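Stiv-a81 (PDB 3RKL) is of unknown function but probably pairs with copies of itself to build a four-helix bundle, in a virus of hyperthermophilic Sulfolobus. Local coordinates at residues A[58-61]-A[62-65]; A[32-35]-A[36-40]; A[44-47]-A[48-52]. The protein carries 1 engineered substitution. One frame throughout, in Å; residues are numbered along the deposited sequence.

Contact 1. Residues A[58-61]-A[62-65]; sequences YNLL and HEYA
L60 and Y64 meet one turn apart on an alpha-helix, within helix 55-80 of a four-helix bundle. Y64 N donates to L60 O at 2.9 Å, with a nearly straight N-H...O angle of 172°. L60 O lies at the edge of the Y64 ring, in its plane, 3.4 Å from Y64 CD2. The L60 side chain lies alongside E63 and points the same way, which puts L60 CD2 3.8 Å from E63 OE1. E63 runs extended, and its OE2 is hydrogen-bonded to Y67 OH on the next turn.

H62 sits on another side of the helix. H62 N bonds to Y58 O at 3.1 Å, and H62 CB rests 3.6 Å from Y58 O. CG is anti to the backbone N (chi1 177°), and the imidazole leads away from the preceding turn. Both ring nitrogens have partners: NE2 bonds to Y15 OH, and ND1 to T72 OG1 of the second subunit. One bond within the chain and one to another subunit hold the rotation of this buried ring.

L61 turns toward helix 25-46, where it packs on V36 and L39. L61 O takes the bond from A65 N at 3.1 Å. A65 CB lies 3.4 Å from L61 O.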
ATOM      1  N   TYR A  58      16.801   2.401  18.306  1.00 25.15           N
ATOM      2  CA  TYR A  58      16.636   3.851  18.518  1.00 24.39           C
ATOM      3  C   TYR A  58      17.813   4.644  17.931  1.00 23.34           C
ATOM      4  O   TYR A  58      17.624   5.735  17.361  1.00 20.80           O
ATOM      5  CB  TYR A  58      16.470   4.202  20.000  1.00 24.71           C
ATOM      6  CG  TYR A  58      15.190   3.696  20.635  1.00 23.71           C
ATOM      7  CD1 TYR A  58      14.049   4.472  20.669  1.00 25.43           C
ATOM      8  CD2 TYR A  58      15.140   2.437  21.229  1.00 24.89           C
ATOM      9  CE1 TYR A  58      12.871   3.997  21.256  1.00 27.20           C
ATOM     10  CE2 TYR A  58      13.972   1.958  21.821  1.00 26.39           C
ATOM     11  CZ  TYR A  58      12.847   2.743  21.831  1.00 28.92           C
ATOM     12  OH  TYR A  58      11.689   2.265  22.410  1.00 27.96           O
ATOM     13  N   ASN A  59      19.017   4.093  18.087  1.00 28.03           N
ATOM     14  CA  ASN A  59      20.234   4.671  17.518  1.00 28.55           C
ATOM     15  C   ASN A  59      20.169   4.727  15.986  1.00 27.55           C
ATOM     16  O   ASN A  59      20.438   5.777  15.401  1.00 26.30           O
ATOM     17  CB  ASN A  59      21.476   3.886  17.972  1.00 30.88           C
ATOM     18  CG  ASN A  59      21.806   4.104  19.439  1.00 44.14           C
ATOM     19  OD1 ASN A  59      21.555   5.174  19.987  1.00 55.00           O
ATOM     20  ND2 ASN A  59      22.382   3.088  20.079  1.00 44.27           N
ATOM     21  N   LEU A  60      19.787   3.612  15.355  1.00 25.50           N
ATOM     22  CA  LEU A  60      19.630   3.558  13.890  1.00 23.30           C
ATOM     23  C   LEU A  60      18.598   4.569  13.416  1.00 20.63           C
ATOM     24  O   LEU A  60      18.784   5.252  12.409  1.00 22.00           O
ATOM     25  CB  LEU A  60      19.183   2.167  13.427  1.00 28.63           C
ATOM     26  CG  LEU A  60      20.202   1.031  13.372  1.00 36.51           C
ATOM     27  CD1 LEU A  60      19.467  -0.275  13.104  1.00 38.60           C
ATOM     28  CD2 LEU A  60      21.260   1.284  12.307  1.00 39.46           C
ATOM     29  N   LEU A  61      17.474   4.613  14.125  1.00 19.74           N
ATOM     30  CA  LEU A  61      16.397   5.542  13.798  1.00 18.96           C
ATOM     31  C   LEU A  61      16.901   6.975  13.742  1.00 19.33           C
ATOM     32  O   LEU A  61      16.634   7.716  12.784  1.00 19.14           O
ATOM     33  CB  LEU A  61      15.255   5.398  14.802  1.00 17.40           C
ATOM     34  CG  LEU A  61      14.075   6.360  14.654  1.00 17.52           C
ATOM     35  CD1 LEU A  61      13.453   6.248  13.260  1.00 19.62           C
ATOM     36  CD2 LEU A  61      13.033   6.120  15.719  1.00 22.57           C
ATOM     37  N   HIS A  62      17.634   7.365  14.783  1.00 20.19           N
ATOM     38  CA  HIS A  62      18.157   8.715  14.856  1.00 21.19           C
ATOM     39  C   HIS A  62      19.207   8.971  13.780  1.00 20.80           C
ATOM     40  O   HIS A  62      19.190   9.997  13.126  1.00 18.85           O
ATOM     41  CB  HIS A  62      18.741   8.992  16.235  1.00 24.29           C
ATOM     42  CG  HIS A  62      19.362  10.345  16.352  1.00 22.77           C
ATOM     43  ND1 HIS A  62      18.684  11.498  16.025  1.00 24.09           N
ATOM     44  CD2 HIS A  62      20.595  10.730  16.748  1.00 24.46           C
ATOM     45  CE1 HIS A  62      19.482  12.537  16.206  1.00 27.17           C
ATOM     46  NE2 HIS A  62      20.641  12.098  16.661  1.00 25.09           N
ATOM     47  N   GLU A  63      20.113   8.021  13.616  1.00 22.57           N
ATOM     48  CA  GLU A  63      21.177   8.119  12.617  1.00 22.98           C
ATOM     49  C   GLU A  63      20.607   8.395  11.224  1.00 21.22           C
ATOM     50  O   GLU A  63      21.012   9.335  10.529  1.00 20.17           O
ATOM     51  CB  GLU A  63      21.975   6.810  12.647  1.00 26.22           C
ATOM     52  CG  GLU A  63      22.923   6.580  11.534  1.00 34.55           C
ATOM     53  CD  GLU A  63      23.691   5.255  11.654  1.00 35.31           C
ATOM     54  OE1 GLU A  63      23.368   4.416  12.537  1.00 37.52           O
ATOM     55  OE2 GLU A  63      24.628   5.059  10.846  1.00 42.45           O
ATOM     56  N   TYR A  64      19.659   7.563  10.814  1.00 19.16           N
ATOM     57  CA  TYR A  64      19.080   7.697   9.473  1.00 18.86           C
ATOM     58  C   TYR A  64      18.265   8.985   9.329  1.00 17.47           C
ATOM     59  O   TYR A  64      18.271   9.591   8.270  1.00 18.78           O
ATOM     60  CB  TYR A  64      18.316   6.428   9.076  1.00 18.37           C
ATOM     61  CG  TYR A  64      19.267   5.415   8.501  1.00 21.56           C
ATOM     62  CD1 TYR A  64      19.489   5.366   7.132  1.00 27.46           C
ATOM     63  CD2 TYR A  64      20.006   4.566   9.317  1.00 28.01           C
ATOM     64  CE1 TYR A  64      20.384   4.481   6.577  1.00 27.89           C
ATOM     65  CE2 TYR A  64      20.923   3.672   8.766  1.00 28.73           C
ATOM     66  CZ  TYR A  64      21.108   3.649   7.390  1.00 30.51           C
ATOM     67  OH  TYR A  64      21.996   2.779   6.816  1.00 38.17           O
ATOM     68  N   ALA A  65      17.611   9.433  10.400  1.00 16.67           N
ATOM     69  CA  ALA A  65      16.915  10.721  10.380  1.00 15.42           C
ATOM     70  C   ALA A  65      17.908  11.881  10.204  1.00 17.08           C
ATOM     71  O   ALA A  65      17.615  12.867   9.524  1.00 18.25           O
ATOM     72  CB  ALA A  65      16.088  10.902  11.654  1.00 16.89           C
TER

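Contact 2. Residues A[32-35]-A[36-40]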
ATOM      1  N   LEU A  32      15.711   6.996   2.514  1.00 17.05           N
ATOM      2  CA  LEU A  32      15.989   7.297   3.915  1.00 18.23           C
ATOM      3  C   LEU A  32      14.689   7.570   4.689  1.00 14.38           C
ATOM      4  O   LEU A  32      14.551   7.148   5.834  1.00 15.62           O
ATOM      5  CB  LEU A  32      16.946   8.477   4.044  1.00 17.55           C
ATOM      6  CG  LEU A  32      18.397   8.229   3.618  1.00 24.12           C
ATOM      7  CD1 LEU A  32      19.147   9.547   3.470  1.00 21.84           C
ATOM      8  CD2 LEU A  32      19.106   7.335   4.588  1.00 25.83           C
ATOM      9  N   ALA A  33      13.721   8.253   4.072  1.00 16.07           N
ATOM     10  CA  ALA A  33      12.448   8.494   4.740  1.00 14.47           C
ATOM     11  C   ALA A  33      11.719   7.180   5.031  1.00 15.10           C
ATOM     12  O   ALA A  33      11.122   7.009   6.089  1.00 15.77           O
ATOM     13  CB  ALA A  33      11.540   9.454   3.926  1.00 14.66           C
ATOM     14  N   GLU A  34      11.754   6.281   4.061  1.00 17.53           N
ATOM     15  CA  GLU A  34      11.141   4.971   4.200  0.50 16.77           C
ATOM     16  C   GLU A  34      11.806   4.168   5.323  1.00 17.13           C
ATOM     17  O   GLU A  34      11.122   3.518   6.115  1.00 18.40           O
ATOM     18  CB  GLU A  34      11.238   4.239   2.866  0.50 20.05           C
ATOM     19  CG  GLU A  34      10.494   2.947   2.802  0.50 20.77           C
ATOM     20  CD  GLU A  34      10.529   2.342   1.418  0.50 33.54           C
ATOM     21  OE1 GLU A  34      11.570   2.466   0.731  0.50 29.74           O
ATOM     22  OE2 GLU A  34       9.514   1.742   1.018  0.50 34.06           O
ATOM     23  N   ILE A  35      13.142   4.217   5.388  1.00 14.84           N
ATOM     24  CA  ILE A  35      13.882   3.524   6.445  1.00 14.38           C
ATOM     25  C   ILE A  35      13.500   4.066   7.821  1.00 16.13           C
ATOM     26  O   ILE A  35      13.261   3.305   8.761  1.00 15.70           O
ATOM     27  CB  ILE A  35      15.416   3.589   6.192  1.00 16.50           C
ATOM     28  CG1 ILE A  35      15.786   2.659   5.041  1.00 18.39           C
ATOM     29  CG2 ILE A  35      16.205   3.250   7.467  1.00 18.68           C
ATOM     30  CD1 ILE A  35      17.122   2.974   4.388  1.00 17.98           C
ATOM     31  N   VAL A  36      13.446   5.390   7.957  1.00 16.54           N
ATOM     32  CA  VAL A  36      13.069   6.009   9.216  1.00 15.54           C
ATOM     33  C   VAL A  36      11.651   5.593   9.612  1.00 14.94           C
ATOM     34  O   VAL A  36      11.409   5.220  10.758  1.00 15.92           O
ATOM     35  CB  VAL A  36      13.215   7.548   9.132  1.00 15.86           C
ATOM     36  CG1 VAL A  36      12.612   8.243  10.337  1.00 17.60           C
ATOM     37  CG2 VAL A  36      14.713   7.923   8.988  1.00 18.39           C
ATOM     38  N   TYR A  37      10.714   5.643   8.666  1.00 16.62           N
ATOM     39  CA  TYR A  37       9.341   5.227   8.934  1.00 16.92           C
ATOM     40  C   TYR A  37       9.302   3.760   9.402  1.00 15.09           C
ATOM     41  O   TYR A  37       8.640   3.419  10.392  1.00 15.66           O
ATOM     42  CB  TYR A  37       8.467   5.392   7.689  1.00 14.61           C
ATOM     43  CG  TYR A  37       7.054   4.949   7.931  1.00 16.77           C
ATOM     44  CD1 TYR A  37       6.116   5.825   8.458  1.00 17.35           C
ATOM     45  CD2 TYR A  37       6.664   3.644   7.689  1.00 21.14           C
ATOM     46  CE1 TYR A  37       4.823   5.412   8.707  1.00 20.94           C
ATOM     47  CE2 TYR A  37       5.362   3.224   7.937  1.00 25.92           C
ATOM     48  CZ  TYR A  37       4.453   4.123   8.446  1.00 26.46           C
ATOM     49  OH  TYR A  37       3.161   3.725   8.698  1.00 30.50           O
ATOM     50  N   GLN A  38       9.991   2.903   8.664  1.00 16.13           N
ATOM     51  CA  GLN A  38      10.008   1.470   8.983  1.00 15.57           C
ATOM     52  C   GLN A  38      10.622   1.188  10.356  1.00 18.07           C
ATOM     53  O   GLN A  38      10.118   0.334  11.101  1.00 17.06           O
ATOM     54  CB  GLN A  38      10.730   0.692   7.884  1.00 15.94           C
ATOM     55  CG  GLN A  38       9.896   0.583   6.622  1.00 20.60           C
ATOM     56  CD  GLN A  38      10.472  -0.323   5.552  1.00 27.37           C
ATOM     57  OE1 GLN A  38      11.127  -1.338   5.835  1.00 24.26           O
ATOM     58  NE2 GLN A  38      10.168   0.011   4.298  1.00 28.38           N
ATOM     59  N   LEU A  39      11.697   1.895  10.703  1.00 16.21           N
ATOM     60  CA  LEU A  39      12.312   1.737  12.026  1.00 16.89           C
ATOM     61  C   LEU A  39      11.348   2.152  13.128  1.00 17.40           C
ATOM     62  O   LEU A  39      11.172   1.448  14.133  1.00 17.33           O
ATOM     63  CB  LEU A  39      13.630   2.531  12.140  1.00 17.33           C
ATOM     64  CG  LEU A  39      14.847   1.775  11.605  1.00 20.56           C
ATOM     65  CD1 LEU A  39      15.964   2.736  11.197  1.00 21.47           C
ATOM     66  CD2 LEU A  39      15.346   0.780  12.647  1.00 23.42           C
ATOM     67  N   ALA A  40      10.691   3.288  12.931  1.00 17.41           N
ATOM     68  CA  ALA A  40       9.755   3.774  13.914  1.00 19.64           C
ATOM     69  C   ALA A  40       8.594   2.799  14.105  1.00 18.00           C
ATOM     70  O   ALA A  40       8.170   2.542  15.235  1.00 20.46           O
ATOM     71  CB  ALA A  40       9.233   5.161  13.515  1.00 18.83           C
TER
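The carbonyls of L32, A33, E34 and I35 each accept from the backbone N four residues on, at V36, Y37, Q38 and L39, in regular alpha-helical geometry. This is about two and a half turns of helix 25-46, in a region predicted to form a coiled coil.

I35 and L39 carry the apolar side of the contact. They lie side by side and point the same way. I35 CG2 meets L39 CD1 at 3.8 Å. I35 CG2 is anti to its own backbone N, which brings this branch forward along the helix, while CG1 takes the place beside N (chi1 -73°). L39 CD1 also lies 3.7 Å from I35 O. V36 CG2 sits beside its own backbone N and reaches back to L32 O at 3.3 Å. V36 packs on L61 and Y64 of helix 55-80. I35 and L39 also reach L46 and L42 of the third subunit.

E34 and Q38, both polar, also run side by side, and the amide meets the aliphatic CG of E34. The Q38 chain is extended beyond CG, and Q38 CG touches E34 O at 3.2 Å. Q38 NE2 comes to 3.3 Å from E34 CG, nearer than to the carboxylate oxygens of E34. The carboxylate and amide planes are turned 79° apart. E34 has a second conformer, so this approach is doubtful in detail. A weak, long ion pair links E34 OE1 to K45 NZ of the third subunit.

The chemistry is therefore divided. Main-chain bonds pair the carbonyls of L32-I35 with the N-H groups of V36-L39. I35, V36 and L39 supply apolar surface for the bundle, and the partly exposed E34 and Q38 add polar groups near another subunit.

Contact 3. Residues A[44-47]-A[48-52]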
ATOM      1  N   GLU A  44       7.554   0.468  17.446  1.00 19.49           N
ATOM      2  CA  GLU A  44       6.190   0.472  17.953  1.00 19.71           C
ATOM      3  C   GLU A  44       5.649  -0.944  18.148  1.00 19.72           C
ATOM      4  O   GLU A  44       5.055  -1.267  19.177  1.00 20.80           O
ATOM      5  CB  GLU A  44       5.276   1.231  16.994  1.00 22.15           C
ATOM      6  CG  GLU A  44       3.860   1.377  17.519  1.00 25.38           C
ATOM      7  CD  GLU A  44       2.891   1.966  16.511  1.00 37.73           C
ATOM      8  OE1 GLU A  44       3.287   2.289  15.375  1.00 33.63           O
ATOM      9  OE2 GLU A  44       1.705   2.076  16.863  1.00 44.98           O
ATOM     10  N   LYS A  45       5.862  -1.786  17.143  1.00 18.80           N
ATOM     11  CA  LYS A  45       5.342  -3.142  17.168  1.00 18.65           C
ATOM     12  C   LYS A  45       6.081  -4.000  18.191  1.00 20.03           C
ATOM     13  O   LYS A  45       5.458  -4.782  18.916  1.00 21.22           O
ATOM     14  CB  LYS A  45       5.438  -3.787  15.771  1.00 21.36           C
ATOM     15  CG  LYS A  45       4.487  -3.170  14.741  1.00 23.53           C
ATOM     16  CD  LYS A  45       3.028  -3.149  15.202  1.00 33.00           C
ATOM     17  CE  LYS A  45       2.126  -2.572  14.114  1.00 49.55           C
ATOM     18  NZ  LYS A  45       0.683  -2.656  14.479  1.00 56.18           N
ATOM     19  N   LEU A  46       7.399  -3.835  18.274  1.00 20.16           N
ATOM     20  CA  LEU A  46       8.185  -4.596  19.258  1.00 20.71           C
ATOM     21  C   LEU A  46       7.801  -4.202  20.677  1.00 23.47           C
ATOM     22  O   LEU A  46       7.858  -5.021  21.600  1.00 24.85           O
ATOM     23  CB  LEU A  46       9.684  -4.399  19.057  1.00 20.56           C
ATOM     24  CG  LEU A  46      10.303  -5.121  17.864  1.00 21.38           C
ATOM     25  CD1 LEU A  46      11.724  -4.641  17.655  1.00 20.55           C
ATOM     26  CD2 LEU A  46      10.271  -6.626  18.075  1.00 22.03           C
ATOM     27  N   SER A  47       7.395  -2.950  20.847  1.00 22.27           N
ATOM     28  CA  SER A  47       7.008  -2.442  22.167  1.00 26.42           C
ATOM     29  C   SER A  47       5.780  -3.129  22.778  1.00 29.88           C
ATOM     30  O   SER A  47       5.583  -3.076  23.995  1.00 31.64           O
ATOM     31  CB  SER A  47       6.787  -0.923  22.107  1.00 26.70           C
ATOM     32  OG  SER A  47       8.009  -0.260  21.856  1.00 36.75           O
ATOM     33  N   GLN A  48       4.969  -3.776  21.941  1.00 28.33           N
ATOM     34  CA  GLN A  48       3.846  -4.610  22.402  1.00 29.16           C
ATOM     35  C   GLN A  48       4.308  -5.758  23.302  1.00 32.04           C
ATOM     36  O   GLN A  48       3.591  -6.179  24.209  1.00 32.82           O
ATOM     37  CB  GLN A  48       3.120  -5.251  21.207  1.00 31.42           C
ATOM     38  CG  GLN A  48       2.555  -4.299  20.155  1.00 42.69           C
ATOM     39  CD  GLN A  48       2.085  -5.018  18.870  1.00 69.37           C
ATOM     40  OE1 GLN A  48       0.916  -4.895  18.493  1.00 48.61           O
ATOM     41  NE2 GLN A  48       3.000  -5.764  18.195  1.00 29.50           N
ATOM     42  N   TYR A  49       5.506  -6.266  23.022  1.00 23.75           N
ATOM     43  CA  TYR A  49       6.049  -7.456  23.687  1.00 27.76           C
ATOM     44  C   TYR A  49       7.292  -7.199  24.521  1.00 31.06           C
ATOM     45  O   TYR A  49       7.583  -7.956  25.448  1.00 36.06           O
ATOM     46  CB  TYR A  49       6.342  -8.537  22.651  1.00 26.45           C
ATOM     47  CG  TYR A  49       5.081  -9.026  21.979  1.00 30.42           C
ATOM     48  CD1 TYR A  49       4.194  -9.850  22.657  1.00 31.62           C
ATOM     49  CD2 TYR A  49       4.760  -8.643  20.681  1.00 27.70           C
ATOM     50  CE1 TYR A  49       3.031 -10.290  22.065  1.00 32.62           C
ATOM     51  CE2 TYR A  49       3.591  -9.080  20.075  1.00 34.13           C
ATOM     52  CZ  TYR A  49       2.733  -9.907  20.780  1.00 32.04           C
ATOM     53  OH  TYR A  49       1.579 -10.347  20.213  1.00 31.18           O
ATOM     54  N   GLU A  50       8.020  -6.136  24.209  1.00 31.25           N
ATOM     55  CA  GLU A  50       9.283  -5.871  24.887  1.00 31.27           C
ATOM     56  C   GLU A  50       9.180  -4.666  25.801  1.00 35.09           C
ATOM     57  O   GLU A  50       8.845  -3.577  25.357  1.00 34.61           O
ATOM     58  CB  GLU A  50      10.385  -5.640  23.862  1.00 32.54           C
ATOM     59  CG  GLU A  50      10.525  -6.783  22.878  1.00 30.12           C
ATOM     60  CD  GLU A  50      11.869  -6.809  22.182  1.00 47.23           C
ATOM     61  OE1 GLU A  50      12.649  -5.845  22.334  1.00 48.07           O
ATOM     62  OE2 GLU A  50      12.150  -7.809  21.486  1.00 47.27           O
ATOM     63  N   GLU A  51       9.468  -4.873  27.081  1.00 37.95           N
ATOM     64  CA  GLU A  51       9.564  -3.761  28.020  1.00 41.74           C
ATOM     65  C   GLU A  51      10.605  -2.761  27.525  1.00 40.56           C
ATOM     66  O   GLU A  51      10.342  -1.559  27.485  1.00 43.84           O
ATOM     67  CB  GLU A  51       9.912  -4.259  29.422  1.00 45.36           C
ATOM     68  CG  GLU A  51       8.769  -5.019  30.093  1.00 59.19           C
ATOM     69  CD  GLU A  51       8.979  -5.215  31.584  1.00 79.49           C
ATOM     70  OE1 GLU A  51       9.254  -4.220  32.285  1.00 84.54           O
ATOM     71  OE2 GLU A  51       8.855  -6.365  32.056  1.00 84.45           O
ATOM     72  N   GLU A  52      11.766  -3.279  27.121  1.00 41.01           N
ATOM     73  CA  GLU A  52      12.853  -2.472  26.555  1.00 41.34           C
ATOM     74  C   GLU A  52      13.173  -2.921  25.142  1.00 37.31           C
ATOM     75  O   GLU A  52      13.702  -4.014  24.943  1.00 40.31           O
ATOM     76  CB  GLU A  52      14.131  -2.618  27.395  1.00 42.46           C
ATOM     77  CG  GLU A  52      14.101  -1.941  28.759  1.00 59.77           C
ATOM     78  CD  GLU A  52      14.527  -0.479  28.711  1.00 82.49           C
ATOM     79  OE1 GLU A  52      15.333  -0.063  29.572  1.00 79.22           O
ATOM     80  OE2 GLU A  52      14.058   0.253  27.816  1.00 80.14           O
TER
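The flat amide of Q48 folds back on K45. Q48 NE2 donates to K45 O at 2.7 Å, with an N-H...O angle of 141° and the oxygen tilted out of the amide plane. Y49 CD2 lies 4.3 Å from K45 O, which meets the Y49 ring obliquely. The Y49 ring also meets F20 of the third subunit, the planes about 40° apart.

K45 O accepts a second bond, from Q48 N at 3.2 Å. This donor stands well above the carbonyl plane, whereas NE2 approaches closer to it. Q48 supplies both donors, one from its backbone and one from its amide. CG sits beside the backbone N (chi1 -58°), and the extended chain brings NE2 to the oxygen. K45 lies alongside, bent at chi2, with K45 CD 4.0 Å from Q48 NE2.

L46 O is also held twice. E50 N donates to L46 O at 2.8 Å from almost straight beyond the carbonyl. Y49 N donates to L46 O at 3.0 Å from above the carbonyl plane. The bonds from Q48 N and Y49 N are i to i+3 and mark a tight turn following helix 25-46; that from E50 N is still i to i+4. The E50 side chain runs beside that of L46, with E50 OE2 4.1 Å from L46 CD2. The carboxylate ends on Y64 OH of the third subunit.

The contact joins the C-terminal part of helix 25-46 to the loop that leads to helix 55-80. L46 and S47 also touch V53 in that loop, and S47 OG bonds back to I43 O. The third subunit borders the turn: Y49 OH bonds to its D28 and N31. E44 makes a salt bridge with K30 of the second subunit.

Overall arrangement
Contacts 1 and 2 are buried, on helices 55-80 and 25-46, with centres 9 Å apart. They touch directly, through Y64 on L32 and through L61 and A65 on V36, and so form part of the interface between the two helices. Contact 3 is at the surface, about 17 Å from each of the others between centres. It shares helix 25-46 with contact 2 and lies in the connection between the helices. Contacts 1 and 2 have one regular main-chain bond per carbonyl, with apolar packing beside it. Contact 3 instead has two carbonyls that each take two donors; one of the four donors is the Q48 side-chain amide. All three touch the second subunit.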